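Local coordinates for protein PAN2-PAN3 deadenylation complex catalytic subunit pan2 (Neurospora crassa, PDB 4CZW) that probably serves as the catalytic subunit of the PAN deadenylation complex, shortening the poly(A) tails of mRNA to release 5'-AMP, at residues T321-E333 with S340-E352. Sequence-based numbering, arbitrary orientation.
Sequences TVYSLVGTVVNVE and SHLVATVNVGRAE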
loop_
_atom_site.group_PDB
_atom_site.type_symbol
_atom_site.label_atom_id
_atom_site.label_comp_id
_atom_site.label_asym_id
_atom_site.label_seq_id
_atom_site.Cartn_x
_atom_site.Cartn_y
_atom_site.Cartn_z
ATOM N N THR A 321 3.659 22.942 17.550
ATOM C CA THR A 321 3.021 21.730 17.058
ATOM C C THR A 321 3.956 20.546 17.243
ATOM O O THR A 321 4.978 20.443 16.562
ATOM C CB THR A 321 2.637 21.845 15.574
ATOM O OG1 THR A 321 1.842 23.020 15.367
ATOM C CG2 THR A 321 1.853 20.620 15.136
ATOM N N VAL A 322 3.605 19.662 18.174
ATOM C CA VAL A 322 4.428 18.503 18.489
ATOM C C VAL A 322 4.252 17.394 17.454
ATOM O O VAL A 322 3.136 16.947 17.189
ATOM C CB VAL A 322 4.095 17.953 19.887
ATOM C CG1 VAL A 322 4.875 16.675 20.167
ATOM C CG2 VAL A 322 4.384 19.005 20.950
ATOM N N TYR A 323 5.363 16.962 16.867
ATOM C CA TYR A 323 5.345 15.888 15.881
ATOM C C TYR A 323 5.924 14.604 16.467
ATOM O O TYR A 323 6.884 14.640 17.236
ATOM C CB TYR A 323 6.123 16.292 14.627
ATOM C CG TYR A 323 5.383 17.255 13.724
ATOM C CD1 TYR A 323 5.325 18.611 14.018
ATOM C CD2 TYR A 323 4.749 16.807 12.572
ATOM C CE1 TYR A 323 4.651 19.493 13.193
ATOM C CE2 TYR A 323 4.074 17.681 11.741
ATOM C CZ TYR A 323 4.028 19.022 12.057
ATOM O OH TYR A 323 3.355 19.894 11.232
ATOM N N SER A 324 5.329 13.473 16.105
ATOM C CA SER A 324 5.823 12.177 16.552
ATOM C C SER A 324 6.496 11.438 15.403
ATOM O O SER A 324 6.025 11.476 14.267
ATOM C CB SER A 324 4.685 11.332 17.130
ATOM O OG SER A 324 4.163 11.921 18.308
ATOM N N LEU A 325 7.608 10.776 15.704
ATOM C CA LEU A 325 8.320 9.996 14.702
ATOM C C LEU A 325 7.602 8.680 14.436
ATOM O O LEU A 325 7.472 7.841 15.328
ATOM C CB LEU A 325 9.758 9.733 15.149
ATOM C CG LEU A 325 10.601 8.844 14.231
ATOM C CD1 LEU A 325 10.755 9.481 12.860
ATOM C CD2 LEU A 325 11.957 8.570 14.857
ATOM N N VAL A 326 7.132 8.506 13.206
ATOM C CA VAL A 326 6.427 7.289 12.825
ATOM C C VAL A 326 7.406 6.172 12.485
ATOM O O VAL A 326 7.334 5.079 13.047
ATOM C CB VAL A 326 5.496 7.525 11.622
ATOM C CG1 VAL A 326 4.878 6.215 11.165
ATOM C CG2 VAL A 326 4.416 8.533 11.978
ATOM N N GLY A 327 8.321 6.451 11.564
ATOM C CA GLY A 327 9.290 5.457 11.140
ATOM C C GLY A 327 10.387 6.019 10.257
ATOM O O GLY A 327 10.485 7.232 10.065
ATOM N N THR A 328 11.211 5.128 9.714
ATOM C CA THR A 328 12.344 5.534 8.893
ATOM C C THR A 328 12.641 4.525 7.788
ATOM O O THR A 328 12.777 3.329 8.048
ATOM C CB THR A 328 13.616 5.718 9.746
ATOM O OG1 THR A 328 13.377 6.693 10.769
ATOM C CG2 THR A 328 14.781 6.173 8.882
ATOM N N VAL A 329 12.736 5.010 6.553
ATOM C CA VAL A 329 13.219 4.190 5.450
ATOM C C VAL A 329 14.741 4.156 5.501
ATOM O O VAL A 329 15.398 5.188 5.359
ATOM C CB VAL A 329 12.751 4.720 4.083
ATOM C CG1 VAL A 329 13.426 3.951 2.956
ATOM C CG2 VAL A 329 11.239 4.626 3.970
ATOM N N VAL A 330 15.299 2.967 5.709
ATOM C CA VAL A 330 16.729 2.831 5.963
ATOM C C VAL A 330 17.464 2.105 4.839
ATOM O O VAL A 330 17.030 1.047 4.382
ATOM C CB VAL A 330 16.979 2.081 7.287
ATOM C CG1 VAL A 330 18.468 1.956 7.556
ATOM C CG2 VAL A 330 16.283 2.792 8.437
ATOM N N ASN A 331 18.577 2.681 4.398
ATOM C CA ASN A 331 19.428 2.044 3.401
ATOM C C ASN A 331 20.443 1.122 4.063
ATOM O O ASN A 331 21.154 1.527 4.981
ATOM C CB ASN A 331 20.147 3.094 2.552
ATOM C CG ASN A 331 20.947 2.481 1.419
ATOM O OD1 ASN A 331 20.421 2.241 0.332
ATOM N ND2 ASN A 331 22.228 2.227 1.666
ATOM N N VAL A 332 20.505 -0.121 3.595
ATOM C CA VAL A 332 21.426 -1.105 4.151
ATOM C C VAL A 332 22.433 -1.569 3.104
ATOM O O VAL A 332 22.060 -2.157 2.090
ATOM C CB VAL A 332 20.675 -2.329 4.706
ATOM C CG1 VAL A 332 21.661 -3.383 5.182
ATOM C CG2 VAL A 332 19.741 -1.913 5.834
ATOM N N GLU A 333 23.710 -1.302 3.359
ATOM C CA GLU A 333 24.771 -1.671 2.428
ATOM C C GLU A 333 25.387 -3.022 2.775
ATOM O O GLU A 333 25.488 -3.390 3.944
ATOM C CB GLU A 333 25.864 -0.599 2.407
ATOM C CG GLU A 333 25.395 0.772 1.952
ATOM C CD GLU A 333 26.518 1.790 1.928
ATOM O OE1 GLU A 333 27.676 1.404 2.190
ATOM O OE2 GLU A 333 26.244 2.976 1.649
ATOM N N SER A 340 23.027 -2.552 -2.221
ATOM C CA SER A 340 22.190 -1.877 -1.231
ATOM C C SER A 340 20.728 -2.298 -1.391
ATOM O O SER A 340 20.274 -2.570 -2.498
ATOM C CB SER A 340 22.323 -0.348 -1.348
ATOM O OG SER A 340 21.874 0.126 -2.606
ATOM N N HIS A 341 19.998 -2.366 -0.282
ATOM C CA HIS A 341 18.547 -2.536 -0.335
ATOM C C HIS A 341 17.927 -1.826 0.862
ATOM O O HIS A 341 18.639 -1.413 1.778
ATOM C CB HIS A 341 18.147 -4.016 -0.361
ATOM C CG HIS A 341 17.956 -4.616 0.997
ATOM N ND1 HIS A 341 19.010 -4.904 1.836
ATOM C CD2 HIS A 341 16.834 -4.989 1.658
ATOM C CE1 HIS A 341 18.545 -5.424 2.958
ATOM N NE2 HIS A 341 17.229 -5.487 2.875
ATOM N N LEU A 342 16.606 -1.676 0.858
ATOM C CA LEU A 342 15.949 -0.867 1.877
ATOM C C LEU A 342 15.138 -1.681 2.879
ATOM O O LEU A 342 14.508 -2.679 2.529
ATOM C CB LEU A 342 15.044 0.167 1.208
ATOM C CG LEU A 342 15.699 0.954 0.073
ATOM C CD1 LEU A 342 14.687 1.852 -0.614
ATOM C CD2 LEU A 342 16.876 1.766 0.588
ATOM N N VAL A 343 15.162 -1.239 4.131
ATOM C CA VAL A 343 14.309 -1.802 5.170
ATOM C C VAL A 343 13.538 -0.671 5.838
ATOM O O VAL A 343 13.782 0.503 5.555
ATOM C CB VAL A 343 15.114 -2.577 6.231
ATOM C CG1 VAL A 343 15.914 -3.698 5.580
ATOM C CG2 VAL A 343 16.028 -1.632 6.998
ATOM N N ALA A 344 12.608 -1.019 6.719
ATOM C CA ALA A 344 11.813 -0.012 7.407
ATOM C C ALA A 344 11.758 -0.270 8.907
ATOM O O ALA A 344 11.362 -1.350 9.347
ATOM C CB ALA A 344 10.407 0.037 6.828
ATOM N N THR A 345 12.170 0.724 9.686
ATOM C CA THR A 345 12.058 0.663 11.136
ATOM C C THR A 345 10.925 1.577 11.584
ATOM O O THR A 345 11.049 2.800 11.543
ATOM C CB THR A 345 13.368 1.071 11.831
ATOM O OG1 THR A 345 13.753 2.382 11.399
ATOM C CG2 THR A 345 14.476 0.087 11.491
ATOM N N VAL A 346 9.817 0.975 12.007
ATOM C CA VAL A 346 8.594 1.721 12.281
ATOM C C VAL A 346 8.050 1.463 13.685
ATOM O O VAL A 346 8.040 0.328 14.160
ATOM C CB VAL A 346 7.495 1.370 11.249
ATOM C CG1 VAL A 346 6.218 2.146 11.528
ATOM C CG2 VAL A 346 7.986 1.638 9.835
ATOM N N ASN A 347 7.605 2.528 14.347
ATOM C CA ASN A 347 6.874 2.404 15.602
ATOM C C ASN A 347 5.393 2.178 15.312
ATOM O O ASN A 347 4.658 3.122 15.025
ATOM C CB ASN A 347 7.071 3.651 16.468
ATOM C CG ASN A 347 6.630 3.445 17.908
ATOM O OD1 ASN A 347 5.676 2.717 18.185
ATOM N ND2 ASN A 347 7.329 4.089 18.834
ATOM N N VAL A 348 4.959 0.923 15.391
ATOM C CA VAL A 348 3.590 0.561 15.033
ATOM C C VAL A 348 2.573 0.991 16.088
ATOM O O VAL A 348 1.374 0.760 15.933
ATOM C CB VAL A 348 3.453 -0.959 14.811
ATOM C CG1 VAL A 348 4.390 -1.418 13.707
ATOM C CG2 VAL A 348 3.727 -1.713 16.103
ATOM N N GLY A 349 3.054 1.617 17.157
ATOM C CA GLY A 349 2.186 2.059 18.233
ATOM C C GLY A 349 1.397 3.308 17.894
ATOM O O GLY A 349 0.370 3.586 18.513
ATOM N N ARG A 350 1.876 4.062 16.908
ATOM C CA ARG A 350 1.224 5.304 16.507
ATOM C C ARG A 350 -0.162 5.042 15.923
ATOM O O ARG A 350 -1.092 5.823 16.132
ATOM C CB ARG A 350 2.078 6.059 15.484
ATOM C CG ARG A 350 3.570 6.071 15.781
ATOM C CD ARG A 350 3.895 6.774 17.087
ATOM N NE ARG A 350 5.338 6.894 17.281
ATOM C CZ ARG A 350 5.911 7.356 18.387
ATOM N NH1 ARG A 350 5.165 7.743 19.412
ATOM N NH2 ARG A 350 7.233 7.429 18.470
ATOM N N ALA A 351 -0.293 3.938 15.193
ATOM C CA ALA A 351 -1.548 3.597 14.530
ATOM C C ALA A 351 -2.366 2.599 15.346
ATOM O O ALA A 351 -3.227 1.902 14.811
ATOM C CB ALA A 351 -1.274 3.042 13.140
ATOM N N GLU A 352 -2.091 2.540 16.644
ATOM C CA GLU A 352 -2.801 1.639 17.545
ATOM C C GLU A 352 -3.361 2.408 18.736
ATOM O O GLU A 352 -2.872 3.492 19.055
ATOM C CB GLU A 352 -1.872 0.520 18.023
ATOM C CG GLU A 352 -1.476 -0.468 16.943
ATOM C CD GLU A 352 -0.547 -1.547 17.458
ATOM O OE1 GLU A 352 -0.075 -1.429 18.609
ATOM O OE2 GLU A 352 -0.291 -2.516 16.714
HETATM O O HOH W 1 13.480 4.491 13.036
HETATM O O HOH W 2 20.793 2.771 -2.169
#
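Val330, Val332 and Val343 interlock on one face of an antiparallel strand pair. With CG1 anti to the carbonyl carbon (chi1 -58°), Val343 sets CG2 between its backbone N and carbonyl carbon, and this methyl touches both neighbours, lying 3.8 Å from Val330 CB and 3.9 Å from Val332 CG2. Beta-branched valines suit an extended strand, their two methyls packing close to the backbone. Farther along this face Thr328 meets Thr345, whose OG1 stands 3.7 Å from Thr328 CB; a water hydrogen-bonded to both hydroxyls bridges the pair. At the other end CE1 of the His341 ring approaches Val332 CB, while NE2 is hydrogen-bonded to Asn365 OD1. On the opposite face Leu342 slants across Asn331, its CD2 3.6 Å from OD1, and that oxygen also accepts from a water shared with Ser340 OG.

The strands form a beta hairpin in the large mixed sheet of the pseudo-UCH domain, a USP-like scaffold predicted to be catalytically inactive, and helices 51-58 and 130-149 pack on the Leu342 face. Paired backbone bonds join Val330 to Val343, the one from Val330 N being nearly straight at 174°. Gly327, with no side chain to fit between the strands, comes within 4.0 Å of Val346, CA to CA.

Beyond Asn347, whose OD1 closes an Asx turn onto Gly349 N, Arg350 bends at chi2 (-62°) and directs NE and NH2 to Leu325 O in two weak bonds, NE at 3.0 Å. Ser324 CB and Asn347 ND2 lie over opposite faces of the guanidinium, each offset toward the rim. A leucine here would probably leave Leu325 O without these donors and Glu290, the salt-bridge partner of NH2, without its mate.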